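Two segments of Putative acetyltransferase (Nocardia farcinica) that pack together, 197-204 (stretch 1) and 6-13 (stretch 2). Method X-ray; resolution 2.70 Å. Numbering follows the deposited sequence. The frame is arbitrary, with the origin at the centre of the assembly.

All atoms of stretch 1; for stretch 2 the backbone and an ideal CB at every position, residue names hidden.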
# COMPACT_ATOMS: atom_id res chain seq x y z
N PRO A 197 5.87 16.96 -6.32
CA PRO A 197 6.83 16.39 -5.37
C PRO A 197 6.19 16.31 -3.99
O PRO A 197 5.67 17.30 -3.50
CB PRO A 197 7.98 17.39 -5.41
CG PRO A 197 7.93 17.90 -6.80
CD PRO A 197 6.46 18.12 -7.01
N GLN A 198 6.24 15.13 -3.38
CA GLN A 198 5.66 14.93 -2.05
C GLN A 198 6.73 14.46 -1.07
O GLN A 198 7.67 13.77 -1.46
CB GLN A 198 4.51 13.92 -2.12
CG GLN A 198 3.30 14.43 -2.89
CD GLN A 198 2.46 15.41 -2.08
OE1 GLN A 198 1.63 15.00 -1.25
NE2 GLN A 198 2.67 16.70 -2.31
N TYR A 199 6.57 14.83 0.19
CA TYR A 199 7.55 14.47 1.21
C TYR A 199 6.94 13.91 2.49
O TYR A 199 5.72 13.92 2.67
CB TYR A 199 8.39 15.70 1.50
CG TYR A 199 9.03 16.27 0.26
CD1 TYR A 199 10.13 15.65 -0.33
CD2 TYR A 199 8.51 17.41 -0.35
CE1 TYR A 199 10.71 16.16 -1.48
CE2 TYR A 199 9.09 17.93 -1.52
CZ TYR A 199 10.19 17.30 -2.08
OH TYR A 199 10.80 17.80 -3.21
N ARG A 200 7.79 13.42 3.39
CA ARG A 200 7.33 12.84 4.64
C ARG A 200 6.35 13.70 5.40
O ARG A 200 5.40 13.18 5.98
CB ARG A 200 8.53 12.46 5.53
CG ARG A 200 9.18 11.14 5.10
CD ARG A 200 10.17 10.56 6.08
NE ARG A 200 11.44 11.28 6.08
CZ ARG A 200 11.74 12.25 6.95
NH1 ARG A 200 10.88 12.60 7.90
NH2 ARG A 200 12.91 12.87 6.86
N ILE A 201 6.57 15.02 5.39
CA ILE A 201 5.67 15.93 6.09
C ILE A 201 4.28 15.88 5.45
O ILE A 201 3.26 15.94 6.15
CB ILE A 201 6.16 17.40 6.02
CG1 ILE A 201 7.70 17.46 6.11
CG2 ILE A 201 5.53 18.19 7.16
CD1 ILE A 201 8.32 17.24 7.52
N ASP A 202 4.24 15.76 4.13
CA ASP A 202 2.99 15.67 3.39
C ASP A 202 2.28 14.36 3.73
O ASP A 202 1.06 14.31 3.76
CB ASP A 202 3.25 15.72 1.89
CG ASP A 202 4.15 16.86 1.50
OD1 ASP A 202 3.82 18.01 1.87
OD2 ASP A 202 5.18 16.62 0.83
N PHE A 203 3.06 13.31 3.98
CA PHE A 203 2.49 12.02 4.33
C PHE A 203 1.91 12.07 5.74
O PHE A 203 0.90 11.43 6.01
CB PHE A 203 3.55 10.92 4.27
CG PHE A 203 3.86 10.46 2.88
CD1 PHE A 203 3.33 11.12 1.78
CD2 PHE A 203 4.68 9.36 2.67
CE1 PHE A 203 3.62 10.70 0.48
CE2 PHE A 203 4.97 8.92 1.37
CZ PHE A 203 4.44 9.60 0.27
N GLU A 204 2.54 12.82 6.63
CA GLU A 204 2.04 12.90 7.99
C GLU A 204 0.66 13.56 8.01
O GLU A 204 -0.21 13.16 8.78
CB GLU A 204 3.00 13.68 8.89
CG GLU A 204 2.89 13.26 10.36
CD GLU A 204 3.24 14.37 11.35
OE1 GLU A 204 4.26 15.07 11.14
OE2 GLU A 204 2.49 14.54 12.34
N UNK A 6 18.56 18.92 2.94
CA UNK A 6 17.95 18.80 4.26
C UNK A 6 17.27 17.42 4.34
O UNK A 6 16.53 17.03 3.43
CB UNK A 6 16.95 19.93 4.51
N UNK A 7 17.52 16.66 5.41
CA UNK A 7 16.94 15.32 5.59
C UNK A 7 15.42 15.33 5.47
O UNK A 7 14.79 14.28 5.30
CB UNK A 7 17.34 14.75 6.95
N UNK A 8 14.84 16.51 5.56
CA UNK A 8 13.40 16.67 5.44
C UNK A 8 12.94 16.24 4.04
O UNK A 8 11.83 15.76 3.86
CB UNK A 8 13.00 18.12 5.72
N UNK A 9 13.81 16.41 3.05
CA UNK A 9 13.43 16.06 1.70
C UNK A 9 13.74 14.62 1.33
O UNK A 9 13.62 14.24 0.16
CB UNK A 9 14.13 17.00 0.72
N UNK A 10 14.13 13.82 2.31
CA UNK A 10 14.48 12.43 2.04
C UNK A 10 13.69 11.44 2.88
O UNK A 10 12.66 11.81 3.46
CB UNK A 10 15.98 12.22 2.28
N UNK A 11 14.14 10.20 2.98
CA UNK A 11 13.34 9.24 3.72
C UNK A 11 13.93 8.51 4.91
O UNK A 11 13.59 7.36 5.17
CB UNK A 11 12.87 8.17 2.73
N UNK A 12 14.81 9.20 5.64
CA UNK A 12 15.47 8.64 6.82
C UNK A 12 15.90 7.20 6.65
O UNK A 12 15.58 6.36 7.49
CB UNK A 12 14.54 8.74 8.03
N UNK A 13 16.63 6.90 5.57
CA UNK A 13 17.08 5.55 5.34
C UNK A 13 18.04 5.05 6.42
O UNK A 13 18.09 3.86 6.73
CB UNK A 13 17.75 5.46 3.97

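Stretch 1 offers the second stretch the ring of Tyr 199, the long side chain of Arg 200 and the ring of Phe 203. Position 6 begins stretch 2, and its ideal CB has nothing of stretch 1 within 5.5 Å, so a wide range of side chains would fit. It is Asp 6.

At position 7 the backbone carbonyl is committed, since O lies 2.8 Å from Arg 200 NH2 in a weak hydrogen bond. The CB points sideways, its ideal place 4.8 Å from Arg 200 NH2. The phi of -54° suits proline, although other residues that tolerate a tight turn would also serve. The residue is Pro 7, and its contribution to the contact is this carbonyl.

The CB of position 8 points sideways, 5.1 Å from Ile 201 CD1, which leaves room for small or medium apolar groups. Ala 8 occupies it. Its O joins a water that also donates to O of position 10 and accepts from Arg 200 N, linking the start of the helix to stretch 2.

At position 9 the ideal CB is 4.1 Å from Tyr 199 CE1, beside an aromatic ring. An aliphatic or aromatic side chain would suit this site. The deposited Tyr 9 turns its ring edge toward the face of Tyr 199, with CD2 3.8 Å from Tyr 199 CZ and the planes at 77°.

Position 10 directs its CB away from stretch 1, so its side chain is little constrained there, while its O accepts a hydrogen bond from Arg 200 NE at 2.9 Å. The residue is His 10.

The CB of position 11 points sideways, 4.8 Å from Arg 200 NE. Between the aliphatic part of Arg 200 and Phe 203 lies a surface that a long apolar or aromatic side chain could reach. Trp 11 does so, the end of its indole coming nearer stretch 1. Its CE3 lies 3.4 Å from Arg 200 CG, its CZ3 3.7 Å from Phe 203 CE2, and its CH2 3.9 Å from Tyr 199 CA; Gln 198 O meets the ring edge.

Position 12 has positive phi and psi (41°/51°), which favours glycine, asparagine or aspartate, and its CB is 4.5 Å from Arg 200 NE; a carboxylate would also answer the charge. Asn 12 lays its amide over one face of the guanidinium, ND2 2.9 Å from Arg 200 CZ, without a hydrogen bond between them.

Position 13 is out of reach of stretch 1, which sets no preference; it is Gly 13.

Stretch 2, residues 6-13: DPAYHWNG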
# COMPACT_ATOMS: atom_id res chain seq x y z
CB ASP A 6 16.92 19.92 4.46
CG ASP A 6 16.37 19.96 5.88
OD1 ASP A 6 15.67 19.00 6.29
OD2 ASP A 6 16.64 20.95 6.60
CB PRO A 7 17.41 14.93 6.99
CG PRO A 7 17.50 16.25 7.70
CD PRO A 7 18.18 17.10 6.66
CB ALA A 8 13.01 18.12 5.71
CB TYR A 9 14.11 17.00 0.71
CG TYR A 9 13.75 18.45 0.91
CD1 TYR A 9 14.37 19.20 1.90
CD2 TYR A 9 12.78 19.05 0.13
CE1 TYR A 9 14.02 20.54 2.11
CE2 TYR A 9 12.42 20.38 0.33
CZ TYR A 9 13.04 21.12 1.32
OH TYR A 9 12.65 22.42 1.53
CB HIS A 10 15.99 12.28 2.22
CG HIS A 10 16.77 13.30 1.45
ND1 HIS A 10 17.23 13.08 0.17
CD2 HIS A 10 17.09 14.58 1.76
CE1 HIS A 10 17.81 14.19 -0.27
NE2 HIS A 10 17.73 15.11 0.67
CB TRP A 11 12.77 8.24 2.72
CG TRP A 11 12.16 8.97 1.58
CD1 TRP A 11 12.80 9.47 0.48
CD2 TRP A 11 10.81 9.43 1.51
NE1 TRP A 11 11.93 10.22 -0.27
CE2 TRP A 11 10.70 10.22 0.34
CE3 TRP A 11 9.68 9.27 2.31
CZ2 TRP A 11 9.50 10.83 -0.04
CZ3 TRP A 11 8.49 9.87 1.93
CH2 TRP A 11 8.41 10.64 0.77
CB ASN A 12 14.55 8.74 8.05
CG ASN A 12 14.13 10.18 8.36
OD1 ASN A 12 14.92 11.13 8.19
ND2 ASN A 12 12.88 10.35 8.82
O HOH W 1 10.61 13.55 2.90
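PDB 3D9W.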